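Local coordinates for coenzyme F420-dependent N(5),N(10)-methenyltetrahydromethanopterin reductase-related protein (Desulfurobacterium thermolithotrophum DSM 11699, PDB 6HUZ) that uses tetrahydrofolate derivatives as substrates and binds the iron-guanylylpyridinol cofactor, as a bacterial paralog of [Fe]-hydrogenase, at the interface of chains A and B. Numbering follows the deposited sequence. Chains: chain A/B, Coenzyme F420-dependent N(5),N(10)-methenyltetrahydromethanopterin reductase-related protein.

Contact 1: the interface of chains A and B. Residues chain A 250, 255, 258-259, 294, 298, 301; chain B 214, 218, 221, 232, 236, 239.
Helices 207-228 and 232-262 of chain B pack against helix 232-262 of chain A and against its segment 294-301, made of the short helix 294-297, A:Ile298 and the start of helix 299-306. The polar centre is the carboxylate of B:Glu236. B:Glu236 OE2 accepts the backbone N of A:Leu255 at 2.9 Å in a nearly straight bond (170° at H) that arrives from above the carboxylate plane. B:Arg232, its chain bent at chi2 (87°), lies one turn earlier on the same helix and forms a salt bridge through NE to B:Glu236 OE2 at 2.8 Å, so two donors hold OE2 and probably keep the glutamate ionised. The other oxygen, OE1, is linked through a water to the carbonyl O of A:Val250. Apolar contacts flank this group. B:Tyr221 has CG anti to its backbone N (chi1 161°), and A:Leu301 CD1 sits over one face of the ring, 3.7 Å from the centroid; A:Leu255 CD1 touches ring atom CD1 at 3.5 Å. The other methyl of A:Leu301, CD2, covers a face of the B:Arg232 guanidinium. Further along, the B:Phe214 ring meets A:Leu258 CD2 with its CD1 at 3.7 Å, while A:Ile294 CD1 reaches CE2 on the opposite rim. B:Ile218 CG1 lies over one face of this ring, within chain B. The patch belongs to the intertwined helical core between the two chains, built largely from helices 207-228 and 232-262.

Contact 2: the interface of chains A and B. Residues chain A 216, 220, 271, 274, 281, 284, 291; chain B 208, 211.
Apolar contacts carry this patch, in which B:Val208 and B:Ala211, at the start of helix 207-228, pack against a surface formed by several helices of chain A. The valine has CG1 anti to its backbone N (chi1 169°), which sends its two methyls to different parts of that surface. CG2 of B:Val208 presses on A:Met274 CB at 3.5 Å, a tight carbon contact, and also meets CE, because the methionine is bent at chi2 and chi3 and curls its methyl back over the valine. CG1 of B:Val208 touches A:Tyr220 CB at 3.7 Å and lies beside the hydroxyl of A:Thr284. A:Leu271 spans the two chain B residues: its CD1 lies 3.9 Å from B:Val208 CA, and its CD2 is at the same separation from B:Ala211 CB.

Hydrogen bonds occur within chain A, behind this apolar layer. The amide NE2 of A:Gln281 donates to the carbonyl O of A:Met274 at 2.9 Å, in the carbonyl plane, and to A:Thr284 OG1 at 3.0 Å. Both acceptors lie close to the amide plane, so the two bonds fix the turn of the amide and tie the 3-10 helix 272-274 to helix 282-292. This bracing probably keeps the surface in shape for the valine and helps seat the beginning of helix 207-228 on the partner chain.

Contact 3: the interface of chains A and B. Residues chain A 218, 221-222, 225; chain B 297-298, 300.
In this HMD-family protein, the last turns of helix 207-228 in chain A meet the junction of helices 294-297 and 299-306 in chain B, where a tyrosine and an arginine one turn apart share one glutamate oxygen. A:Tyr221 and B:Glu300 reach toward each other tip to tip, and the phenol OH donates to OE2 at 2.5 Å on its anti lone pair, with OE2 lying in plane at the ring edge. A:Arg225 NH1 takes the syn lone pair of B:Glu300 OE2 at 2.6 Å, forming a salt bridge with OE2 almost in the guanidinium plane although the guanidinium and carboxylate planes stand 54° apart. The crowded CG position of B:Glu300 (chi1 74°) and a bend at chi2 bring the carboxylate to this pair; the two donors and the arginine charge would favour its ionised form. A:Arg225 NH1 also donates to the carbonyl O of B:Thr297 at 3.3 Å, again in the guanidinium plane, so NH1 spans backbone and carboxylate. Beside these bonds, B:Ile298 CG2 approaches A:Ile218 CG2 to 3.8 Å, the two side chains crossing at about a right angle, and meets A:Tyr221 CE2 and A:Lys222 CG. The lysine chain of A:Lys222, bent at chi2, chi3 and chi4, passes obliquely over B:Thr297, with CE 3.9 Å from CB. Its NZ shares a water with B:Thr297 OG1, each 2.9 Å from the water oxygen.

Contact 1: the interface of chains A and B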
# COMPACT_ATOMS: atom_id res chain seq x y z
N VAL A 250 -6.16 -5.08 -5.29
CA VAL A 250 -7.29 -4.17 -5.55
C VAL A 250 -7.27 -3.79 -7.06
O VAL A 250 -8.30 -3.85 -7.71
CB VAL A 250 -7.27 -2.90 -4.66
CG1 VAL A 250 -8.36 -1.90 -5.10
CG2 VAL A 250 -7.44 -3.27 -3.18
N LEU A 255 -11.83 -5.06 -4.75
CA LEU A 255 -11.91 -5.30 -3.30
C LEU A 255 -12.36 -6.71 -2.97
O LEU A 255 -11.97 -7.27 -1.95
CB LEU A 255 -12.93 -4.31 -2.70
CG LEU A 255 -12.38 -2.91 -2.39
CD1 LEU A 255 -13.55 -1.94 -2.14
CD2 LEU A 255 -11.41 -2.95 -1.22
N LEU A 258 -9.30 -8.88 -3.23
CA LEU A 258 -8.42 -8.55 -2.11
C LEU A 258 -8.85 -9.32 -0.87
O LEU A 258 -8.03 -9.93 -0.19
CB LEU A 258 -8.52 -7.04 -1.81
CG LEU A 258 -7.79 -6.63 -0.54
CD1 LEU A 258 -6.28 -6.73 -0.71
CD2 LEU A 258 -8.17 -5.22 -0.15
N ILE A 259 -10.16 -9.26 -0.57
CA ILE A 259 -10.71 -9.93 0.60
C ILE A 259 -10.59 -11.47 0.48
O ILE A 259 -10.14 -12.10 1.43
CB ILE A 259 -12.18 -9.50 0.83
CG1 ILE A 259 -12.26 -8.00 1.24
CG2 ILE A 259 -12.86 -10.39 1.87
CD1 ILE A 259 -13.66 -7.33 0.96
N ILE A 294 -15.68 -7.45 10.93
CA ILE A 294 -15.62 -6.92 9.57
C ILE A 294 -16.72 -7.42 8.65
O ILE A 294 -17.23 -6.64 7.86
CB ILE A 294 -14.21 -7.11 8.97
CG1 ILE A 294 -14.01 -6.18 7.78
CG2 ILE A 294 -13.95 -8.56 8.59
CD1 ILE A 294 -12.64 -5.87 7.52
N ILE A 298 -19.51 -5.10 6.00
CA ILE A 298 -19.45 -5.14 4.53
C ILE A 298 -20.00 -6.44 3.93
O ILE A 298 -19.33 -7.08 3.13
CB ILE A 298 -17.99 -4.86 4.06
CG1 ILE A 298 -16.96 -5.82 4.74
CG2 ILE A 298 -17.64 -3.39 4.34
CD1 ILE A 298 -15.76 -6.15 3.92
N LEU A 301 -19.62 -7.02 0.17
CA LEU A 301 -18.29 -7.38 -0.32
C LEU A 301 -17.94 -8.81 -0.00
O LEU A 301 -17.31 -9.49 -0.82
CB LEU A 301 -17.23 -6.46 0.27
CG LEU A 301 -17.23 -5.01 -0.23
CD1 LEU A 301 -16.02 -4.23 0.35
CD2 LEU A 301 -17.17 -4.94 -1.75
N PHE B 214 -5.26 -2.70 5.18
CA PHE B 214 -6.44 -3.41 4.70
C PHE B 214 -7.64 -2.90 5.46
O PHE B 214 -8.64 -2.55 4.83
CB PHE B 214 -6.29 -4.92 4.94
CG PHE B 214 -7.57 -5.66 4.72
CD1 PHE B 214 -7.91 -6.12 3.46
CD2 PHE B 214 -8.46 -5.88 5.76
CE1 PHE B 214 -9.12 -6.78 3.25
CE2 PHE B 214 -9.64 -6.55 5.56
CZ PHE B 214 -9.97 -7.00 4.31
N ILE B 218 -10.94 -0.67 4.07
CA ILE B 218 -12.36 -1.01 4.24
C ILE B 218 -13.04 0.17 4.93
O ILE B 218 -14.17 0.50 4.59
CB ILE B 218 -12.52 -2.32 5.03
CG1 ILE B 218 -11.83 -3.49 4.28
CG2 ILE B 218 -14.01 -2.62 5.26
CD1 ILE B 218 -12.27 -3.67 2.82
N TYR B 221 -13.71 2.61 2.29
CA TYR B 221 -14.77 2.13 1.41
C TYR B 221 -16.13 2.40 2.07
O TYR B 221 -17.07 2.86 1.39
CB TYR B 221 -14.59 0.60 1.17
CG TYR B 221 -15.83 -0.08 0.68
CD1 TYR B 221 -16.13 -0.13 -0.67
CD2 TYR B 221 -16.73 -0.66 1.57
CE1 TYR B 221 -17.28 -0.75 -1.13
CE2 TYR B 221 -17.89 -1.28 1.12
CZ TYR B 221 -18.17 -1.31 -0.24
OH TYR B 221 -19.30 -1.92 -0.71
N ARG B 232 -17.92 3.04 -6.81
CA ARG B 232 -17.01 1.96 -6.38
C ARG B 232 -15.71 2.07 -7.14
O ARG B 232 -14.63 1.94 -6.56
CB ARG B 232 -17.66 0.60 -6.69
CG ARG B 232 -16.75 -0.60 -6.42
CD ARG B 232 -16.80 -1.12 -5.01
NE ARG B 232 -16.16 -2.44 -4.97
CZ ARG B 232 -16.81 -3.59 -5.13
NH1 ARG B 232 -16.15 -4.74 -5.12
NH2 ARG B 232 -18.13 -3.59 -5.30
N GLU B 236 -12.06 2.26 -5.38
CA GLU B 236 -11.00 1.27 -5.59
C GLU B 236 -9.77 1.90 -6.20
O GLU B 236 -8.68 1.47 -5.88
CB GLU B 236 -11.48 0.10 -6.46
CG GLU B 236 -12.52 -0.73 -5.74
CD GLU B 236 -12.83 -2.05 -6.40
OE1 GLU B 236 -12.41 -2.28 -7.56
OE2 GLU B 236 -13.52 -2.87 -5.75
N ILE B 239 -7.92 3.65 -3.30
CA ILE B 239 -7.21 2.66 -2.43
C ILE B 239 -5.94 2.18 -3.15
O ILE B 239 -4.87 2.24 -2.57
CB ILE B 239 -8.12 1.44 -2.12
CG1 ILE B 239 -9.31 1.88 -1.24
CG2 ILE B 239 -7.31 0.27 -1.42
CD1 ILE B 239 -10.44 0.94 -1.29
O HOH W 1 -10.08 -2.29 -8.99

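Contact 2: the interface of chains A and B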
# COMPACT_ATOMS: atom_id res chain seq x y z
N GLY A 216 0.19 3.39 10.02
CA GLY A 216 0.37 1.97 10.32
C GLY A 216 1.80 1.52 10.06
O GLY A 216 2.34 0.71 10.82
N TYR A 220 4.42 0.07 12.80
CA TYR A 220 5.16 -1.18 12.62
C TYR A 220 6.67 -0.91 12.70
O TYR A 220 7.41 -1.74 13.22
CB TYR A 220 4.75 -1.84 11.28
CG TYR A 220 5.76 -2.85 10.81
CD1 TYR A 220 5.96 -4.03 11.52
CD2 TYR A 220 6.54 -2.61 9.69
CE1 TYR A 220 6.91 -4.96 11.12
CE2 TYR A 220 7.52 -3.53 9.29
CZ TYR A 220 7.70 -4.70 10.01
OH TYR A 220 8.67 -5.59 9.63
N LEU A 271 -2.10 -11.51 13.05
CA LEU A 271 -1.95 -10.21 13.73
C LEU A 271 -1.89 -10.33 15.25
O LEU A 271 -1.24 -9.50 15.89
CB LEU A 271 -3.09 -9.24 13.32
CG LEU A 271 -2.97 -7.79 13.85
CD1 LEU A 271 -1.76 -7.08 13.23
CD2 LEU A 271 -4.29 -6.97 13.55
N MET A 274 1.55 -10.04 16.77
CA MET A 274 2.31 -8.80 16.60
C MET A 274 1.76 -7.72 17.53
O MET A 274 2.17 -6.55 17.44
CB MET A 274 2.34 -8.40 15.12
CG MET A 274 3.40 -9.16 14.31
SD MET A 274 5.14 -8.85 14.86
CE MET A 274 5.26 -7.01 14.61
N GLN A 281 0.76 0.51 20.54
CA GLN A 281 0.23 0.08 19.25
C GLN A 281 -1.26 0.41 19.07
O GLN A 281 -2.05 -0.51 18.87
CB GLN A 281 0.45 -1.43 19.06
CG GLN A 281 1.90 -1.81 18.96
CD GLN A 281 2.06 -3.28 18.69
OE1 GLN A 281 2.53 -4.03 19.54
NE2 GLN A 281 1.67 -3.73 17.50
N THR A 284 -2.73 -1.01 15.63
CA THR A 284 -2.80 -2.49 15.55
C THR A 284 -4.02 -2.97 16.33
O THR A 284 -4.88 -3.73 15.84
CB THR A 284 -1.54 -3.14 16.15
OG1 THR A 284 -0.36 -2.58 15.59
CG2 THR A 284 -1.52 -4.65 15.95
N LEU A 291 -11.30 -6.10 12.53
CA LEU A 291 -11.32 -7.35 11.78
C LEU A 291 -12.29 -8.34 12.40
O LEU A 291 -12.81 -9.18 11.68
CB LEU A 291 -9.92 -7.99 11.71
CG LEU A 291 -8.89 -7.20 10.91
CD1 LEU A 291 -7.53 -7.90 10.97
CD2 LEU A 291 -9.32 -7.01 9.48
N VAL B 208 1.32 -6.35 10.57
CA VAL B 208 0.88 -5.11 11.21
C VAL B 208 0.51 -4.10 10.10
O VAL B 208 -0.55 -3.52 10.17
CB VAL B 208 1.94 -4.53 12.14
CG1 VAL B 208 1.56 -3.11 12.57
CG2 VAL B 208 2.13 -5.42 13.36
N ALA B 211 -2.52 -5.64 7.82
CA ALA B 211 -3.84 -5.53 8.45
C ALA B 211 -4.29 -4.07 8.67
O ALA B 211 -5.44 -3.81 8.48
CB ALA B 211 -3.85 -6.31 9.77

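Contact 3: the interface of chains A and B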
# COMPACT_ATOMS: atom_id res chain seq x y z
N ILE A 218 4.46 3.45 10.24
CA ILE A 218 5.33 4.04 11.27
C ILE A 218 5.11 3.24 12.56
O ILE A 218 6.07 2.99 13.28
CB ILE A 218 5.05 5.53 11.46
CG1 ILE A 218 5.30 6.30 10.13
CG2 ILE A 218 5.91 6.10 12.59
CD1 ILE A 218 6.68 6.07 9.51
N TYR A 221 7.13 0.22 12.20
CA TYR A 221 8.55 0.54 12.29
C TYR A 221 8.95 0.68 13.78
O TYR A 221 10.00 0.18 14.19
CB TYR A 221 8.82 1.87 11.54
CG TYR A 221 10.11 2.53 11.93
CD1 TYR A 221 11.31 2.21 11.31
CD2 TYR A 221 10.15 3.49 12.94
CE1 TYR A 221 12.50 2.80 11.68
CE2 TYR A 221 11.34 4.09 13.32
CZ TYR A 221 12.52 3.74 12.69
OH TYR A 221 13.71 4.32 13.04
N LYS A 222 8.12 1.38 14.59
CA LYS A 222 8.46 1.54 16.03
C LYS A 222 8.48 0.19 16.77
O LYS A 222 9.37 -0.05 17.59
CB LYS A 222 7.48 2.52 16.70
CG LYS A 222 7.80 3.98 16.40
CD LYS A 222 6.55 4.84 16.32
CE LYS A 222 5.76 4.87 17.60
NZ LYS A 222 4.30 4.90 17.33
N ARG A 225 11.77 -1.59 15.59
CA ARG A 225 12.95 -0.94 16.15
C ARG A 225 13.10 -1.20 17.64
O ARG A 225 14.19 -1.54 18.11
CB ARG A 225 12.83 0.60 15.91
CG ARG A 225 13.85 1.53 16.62
CD ARG A 225 13.40 3.02 16.64
NE ARG A 225 12.30 3.27 17.59
CZ ARG A 225 11.57 4.38 17.66
NH1 ARG A 225 11.82 5.39 16.84
NH2 ARG A 225 10.59 4.48 18.55
N THR B 297 7.87 10.76 18.30
CA THR B 297 8.00 9.30 18.32
C THR B 297 9.13 8.76 17.42
O THR B 297 9.74 7.74 17.76
CB THR B 297 6.63 8.65 17.94
OG1 THR B 297 6.36 8.80 16.54
CG2 THR B 297 5.46 9.21 18.76
N ILE B 298 9.41 9.44 16.27
CA ILE B 298 10.45 9.01 15.32
C ILE B 298 11.43 10.12 14.95
O ILE B 298 11.66 10.38 13.78
CB ILE B 298 9.77 8.39 14.07
CG1 ILE B 298 8.72 9.37 13.43
CG2 ILE B 298 9.12 7.06 14.44
CD1 ILE B 298 8.57 9.24 11.95
N GLU B 300 14.64 10.22 14.83
CA GLU B 300 15.71 9.74 13.98
C GLU B 300 15.29 9.76 12.51
O GLU B 300 16.12 10.07 11.66
CB GLU B 300 16.20 8.34 14.40
CG GLU B 300 15.29 7.16 14.07
CD GLU B 300 14.12 6.99 15.03
OE1 GLU B 300 13.94 7.84 15.93
OE2 GLU B 300 13.38 6.00 14.87
O HOH W 2 3.90 7.42 15.96

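Between C-alpha centres, contact 1 lies about 17 Å from contact 2 and 28 Å from contact 3, with about 14 Å separating contacts 2 and 3. Helix 207-228 runs through all three: chain B supplies it to contacts 1 and 2, and chain A to contacts 2 and 3. Residues 218, 221 and 298 appear in contacts 1 and 3 with the chains exchanged, so these patches show overlapping portions of symmetry-related surfaces. Their repetition by the two-fold axis gives an extended interface combining apolar packing with polar bonds and, in contact 3, a salt bridge across the chains, as expected of a stable dimer if the deposited pair is the biological one.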